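Local coordinates for protein tRNA (adenine(58)-N(1))-methyltransferase TrmI (Thermus thermophilus, PDB 2PWY) that catalyses the S-adenosyl-L-methionine-dependent methylation of N1 of adenosine 58 in tRNA, and is required for cell growth at extreme temperatures, at residues P190-V204 with H245-G257. Residues are numbered along the deposited sequence; the frame is centred on the assembly and turned at random.
Unlike the reference sequence in segment 245-257: G257 (reference Ala).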
# COMPACT_ATOMS: atom_id res chain seq x y z
N PRO A 190 -28.66 1.77 19.59
CA PRO A 190 -27.77 0.74 20.10
C PRO A 190 -27.32 -0.25 19.02
O PRO A 190 -28.13 -0.69 18.19
CB PRO A 190 -28.63 0.03 21.16
CG PRO A 190 -29.49 1.15 21.71
CD PRO A 190 -29.83 1.98 20.48
N ASP A 191 -26.03 -0.57 19.04
CA ASP A 191 -25.41 -1.58 18.17
C ASP A 191 -25.17 -1.06 16.74
O ASP A 191 -24.65 -1.78 15.90
CB ASP A 191 -26.23 -2.88 18.15
CG ASP A 191 -25.35 -4.11 18.08
OD1 ASP A 191 -24.26 -4.09 18.71
OD2 ASP A 191 -25.71 -5.08 17.39
N ARG A 192 -25.54 0.20 16.49
CA ARG A 192 -25.28 0.84 15.20
C ARG A 192 -23.99 1.68 15.27
O ARG A 192 -23.34 1.73 16.31
CB ARG A 192 -26.50 1.62 14.71
CG ARG A 192 -27.73 0.71 14.53
CD ARG A 192 -27.52 -0.30 13.38
NE ARG A 192 -27.42 0.39 12.09
CZ ARG A 192 -27.07 -0.19 10.94
NH1 ARG A 192 -26.77 -1.48 10.88
NH2 ARG A 192 -27.02 0.55 9.83
N PHE A 193 -23.61 2.31 14.15
CA PHE A 193 -22.24 2.83 14.04
C PHE A 193 -22.13 4.33 13.89
O PHE A 193 -23.00 4.96 13.29
CB PHE A 193 -21.50 2.17 12.87
CG PHE A 193 -21.36 0.69 13.02
CD1 PHE A 193 -20.27 0.14 13.69
CD2 PHE A 193 -22.35 -0.16 12.53
CE1 PHE A 193 -20.15 -1.23 13.84
CE2 PHE A 193 -22.25 -1.52 12.67
CZ PHE A 193 -21.14 -2.06 13.33
N LEU A 194 -21.07 4.87 14.48
CA LEU A 194 -20.56 6.21 14.15
C LEU A 194 -19.27 6.00 13.38
O LEU A 194 -18.44 5.17 13.77
CB LEU A 194 -20.29 7.02 15.43
CG LEU A 194 -19.68 8.43 15.30
CD1 LEU A 194 -20.08 9.29 16.50
CD2 LEU A 194 -18.12 8.44 15.15
N VAL A 195 -19.10 6.74 12.28
CA VAL A 195 -17.85 6.66 11.51
C VAL A 195 -17.34 8.07 11.28
O VAL A 195 -18.07 8.92 10.74
CB VAL A 195 -18.01 5.93 10.15
CG1 VAL A 195 -16.64 5.89 9.44
CG2 VAL A 195 -18.55 4.50 10.35
N ALA A 196 -16.11 8.32 11.72
CA ALA A 196 -15.46 9.62 11.59
C ALA A 196 -14.29 9.58 10.63
O ALA A 196 -13.53 8.62 10.60
CB ALA A 196 -14.98 10.13 12.94
N TYR A 197 -14.16 10.67 9.87
CA TYR A 197 -13.11 10.87 8.87
C TYR A 197 -12.11 11.87 9.46
O TYR A 197 -12.48 12.98 9.83
CB TYR A 197 -13.80 11.41 7.62
CG TYR A 197 -12.98 11.81 6.41
CD1 TYR A 197 -12.70 10.88 5.40
CD2 TYR A 197 -12.59 13.13 6.21
CE1 TYR A 197 -12.01 11.27 4.23
CE2 TYR A 197 -11.90 13.53 5.05
CZ TYR A 197 -11.63 12.60 4.07
OH TYR A 197 -10.96 12.98 2.93
N LEU A 198 -10.84 11.46 9.58
CA LEU A 198 -9.83 12.29 10.24
C LEU A 198 -8.47 12.20 9.54
O LEU A 198 -7.94 11.09 9.37
CB LEU A 198 -9.66 11.84 11.68
CG LEU A 198 -10.78 12.17 12.66
CD1 LEU A 198 -10.57 11.41 13.98
CD2 LEU A 198 -10.89 13.69 12.89
N PRO A 199 -7.92 13.35 9.12
CA PRO A 199 -6.65 13.29 8.38
C PRO A 199 -5.43 12.79 9.19
O PRO A 199 -4.57 12.09 8.62
CB PRO A 199 -6.41 14.74 7.93
CG PRO A 199 -7.74 15.42 8.11
CD PRO A 199 -8.42 14.73 9.24
N ASN A 200 -5.36 13.15 10.46
CA ASN A 200 -4.15 12.93 11.26
C ASN A 200 -4.30 11.78 12.24
O ASN A 200 -5.34 11.65 12.91
CB ASN A 200 -3.77 14.20 12.04
CG ASN A 200 -3.31 15.32 11.13
OD1 ASN A 200 -2.19 15.29 10.62
ND2 ASN A 200 -4.17 16.31 10.92
N ILE A 201 -3.26 10.97 12.37
CA ILE A 201 -3.29 9.89 13.35
C ILE A 201 -3.41 10.42 14.79
O ILE A 201 -3.96 9.74 15.66
CB ILE A 201 -2.08 8.93 13.19
CG1 ILE A 201 -2.38 7.55 13.82
CG2 ILE A 201 -0.81 9.55 13.79
CD1 ILE A 201 -3.58 6.81 13.18
N THR A 202 -2.90 11.63 15.03
CA THR A 202 -3.01 12.27 16.34
C THR A 202 -4.49 12.54 16.68
O THR A 202 -4.94 12.34 17.81
CB THR A 202 -2.21 13.58 16.37
OG1 THR A 202 -2.43 14.27 15.14
CG2 THR A 202 -0.72 13.29 16.52
N GLN A 203 -5.26 12.96 15.67
CA GLN A 203 -6.69 13.18 15.83
C GLN A 203 -7.40 11.85 16.10
O GLN A 203 -8.29 11.78 16.95
CB GLN A 203 -7.28 13.82 14.57
CG GLN A 203 -6.87 15.26 14.37
CD GLN A 203 -7.31 15.75 13.01
OE1 GLN A 203 -6.87 15.24 11.98
NE2 GLN A 203 -8.21 16.73 12.99
N VAL A 204 -6.99 10.80 15.38
CA VAL A 204 -7.52 9.45 15.60
C VAL A 204 -7.33 9.02 17.05
O VAL A 204 -8.27 8.59 17.71
CB VAL A 204 -6.88 8.41 14.64
CG1 VAL A 204 -7.26 6.96 15.05
CG2 VAL A 204 -7.29 8.70 13.18
N HIS A 245 -2.64 9.59 0.72
CA HIS A 245 -3.43 9.62 1.95
C HIS A 245 -4.45 10.73 1.83
O HIS A 245 -4.18 11.76 1.21
CB HIS A 245 -2.52 9.89 3.15
CG HIS A 245 -3.25 10.00 4.45
ND1 HIS A 245 -3.80 8.91 5.08
CD2 HIS A 245 -3.51 11.07 5.23
CE1 HIS A 245 -4.38 9.30 6.20
NE2 HIS A 245 -4.22 10.61 6.32
N THR A 246 -5.63 10.49 2.39
CA THR A 246 -6.61 11.55 2.56
C THR A 246 -6.94 11.65 4.05
O THR A 246 -6.65 12.68 4.69
CB THR A 246 -7.88 11.29 1.72
OG1 THR A 246 -8.38 9.96 1.98
CG2 THR A 246 -7.54 11.40 0.23
N ALA A 247 -7.52 10.58 4.60
CA ALA A 247 -7.85 10.51 6.01
C ALA A 247 -8.00 9.07 6.49
O ALA A 247 -8.15 8.15 5.69
CB ALA A 247 -9.16 11.28 6.30
N PHE A 248 -7.94 8.91 7.81
CA PHE A 248 -8.30 7.68 8.47
C PHE A 248 -9.80 7.65 8.71
O PHE A 248 -10.40 8.70 8.92
CB PHE A 248 -7.58 7.59 9.81
CG PHE A 248 -6.10 7.63 9.68
CD1 PHE A 248 -5.40 6.45 9.45
CD2 PHE A 248 -5.40 8.83 9.75
CE1 PHE A 248 -4.01 6.46 9.29
CE2 PHE A 248 -4.00 8.85 9.62
CZ PHE A 248 -3.32 7.67 9.37
N LEU A 249 -10.37 6.45 8.70
CA LEU A 249 -11.76 6.25 9.09
C LEU A 249 -11.79 5.52 10.43
O LEU A 249 -11.11 4.50 10.61
CB LEU A 249 -12.53 5.43 8.04
CG LEU A 249 -12.54 5.95 6.60
CD1 LEU A 249 -13.44 5.09 5.74
CD2 LEU A 249 -13.00 7.39 6.56
N VAL A 250 -12.57 6.05 11.36
CA VAL A 250 -12.70 5.49 12.70
C VAL A 250 -14.17 5.10 12.92
O VAL A 250 -15.06 5.96 12.85
CB VAL A 250 -12.28 6.51 13.79
CG1 VAL A 250 -12.44 5.90 15.17
CG2 VAL A 250 -10.82 6.99 13.57
N ALA A 251 -14.41 3.81 13.16
CA ALA A 251 -15.76 3.29 13.36
C ALA A 251 -15.95 2.92 14.83
O ALA A 251 -15.14 2.18 15.41
CB ALA A 251 -16.04 2.06 12.48
N LEU A 252 -17.02 3.43 15.42
CA LEU A 252 -17.40 3.10 16.79
C LEU A 252 -18.76 2.44 16.76
O LEU A 252 -19.62 2.85 15.97
CB LEU A 252 -17.50 4.39 17.63
CG LEU A 252 -16.31 5.36 17.61
CD1 LEU A 252 -16.67 6.64 18.37
CD2 LEU A 252 -15.10 4.71 18.21
N ARG A 253 -18.98 1.44 17.63
CA ARG A 253 -20.31 0.84 17.75
C ARG A 253 -20.96 1.31 19.04
O ARG A 253 -20.33 1.26 20.11
CB ARG A 253 -20.23 -0.68 17.73
CG ARG A 253 -21.58 -1.37 17.57
CD ARG A 253 -21.49 -2.86 17.88
NE ARG A 253 -20.79 -3.67 16.87
CZ ARG A 253 -21.38 -4.31 15.86
NH1 ARG A 253 -22.68 -4.20 15.65
NH2 ARG A 253 -20.64 -5.03 15.03
N ARG A 254 -22.21 1.77 18.93
CA ARG A 254 -23.01 2.22 20.07
C ARG A 254 -23.30 1.06 21.01
O ARG A 254 -23.73 -0.01 20.57
CB ARG A 254 -24.33 2.83 19.56
CG ARG A 254 -25.32 3.36 20.64
CD ARG A 254 -24.67 4.47 21.46
NE ARG A 254 -25.58 5.19 22.38
CZ ARG A 254 -26.02 4.74 23.55
NH1 ARG A 254 -25.75 3.52 23.98
NH2 ARG A 254 -26.78 5.53 24.31
N TRP A 255 -23.06 1.26 22.30
CA TRP A 255 -23.36 0.27 23.32
C TRP A 255 -24.82 -0.15 23.31
O TRP A 255 -25.69 0.65 22.95
CB TRP A 255 -23.05 0.85 24.70
CG TRP A 255 -21.60 0.82 25.09
CD1 TRP A 255 -20.52 0.48 24.30
CD2 TRP A 255 -21.06 1.18 26.36
NE1 TRP A 255 -19.36 0.60 25.02
CE2 TRP A 255 -19.66 1.03 26.29
CE3 TRP A 255 -21.63 1.62 27.56
CZ2 TRP A 255 -18.82 1.29 27.38
CZ3 TRP A 255 -20.79 1.89 28.64
CH2 TRP A 255 -19.41 1.72 28.54
N LYS A 256 -25.06 -1.40 23.72
CA LYS A 256 -26.39 -1.90 24.09
C LYS A 256 -27.14 -0.84 24.89
O LYS A 256 -26.57 -0.18 25.77
CB LYS A 256 -26.25 -3.17 24.94
CG LYS A 256 -27.56 -3.85 25.30
CD LYS A 256 -27.32 -5.02 26.27
CE LYS A 256 -28.58 -5.86 26.46
NZ LYS A 256 -29.68 -5.04 26.99
N GLY A 257 -28.43 -0.72 24.59
CA GLY A 257 -29.29 0.28 25.18
C GLY A 257 -29.67 0.04 26.63
O GLY A 257 -29.57 -1.08 27.15
O HOH W 1 -23.19 -2.82 20.96
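D191 OD1 is held by three partners: R253 NH1 lies 3.4 Å from it in a salt bridge, a water bridges it to R254 O, and H62 of a neighbouring subunit adds a hydrogen bond. R253 NH1 also donates weakly to D191 O. Arginine suits this place because its flat guanidinium can serve D191 and still set one face over F193 CZ, 3.4 Å from R253 CZ, the two planes 58° apart; its chain runs extended, then bends at chi3 (-72°), which brings that face against F193 CZ. NH2 reaches E68 of that same subunit, and a leucine in place of R253 would probably cost D191 and E68 the guanidinium they share.

Paired backbone bonds join L194 with L252, A196 with V250 and L198 with F248 in antiparallel register. Between the last two pairs Y197, opposite L249 and with CG anti to the backbone N (chi1 177°), lays its ring over A247, whose lone methyl is small enough to sit flat on it as a CH-pi contact, CB 3.5 Å from the centroid. H245 brings an in-plane N-H, NE2 donating to a lone pair of P199 O (2.8 Å), while I201 CD1 sits over one face of F248 and V204 CG2 meets F248 CB at 3.6 Å.

Strand 192-198 ends the parallel run of the Rossmann-like methyltransferase sheet beside strand 167-173, and strand 248-254 follows antiparallel, flanked by strand 216-232; helix 82-91 covers Y197 and L249, and helix 201-211 packs on F248 and V250.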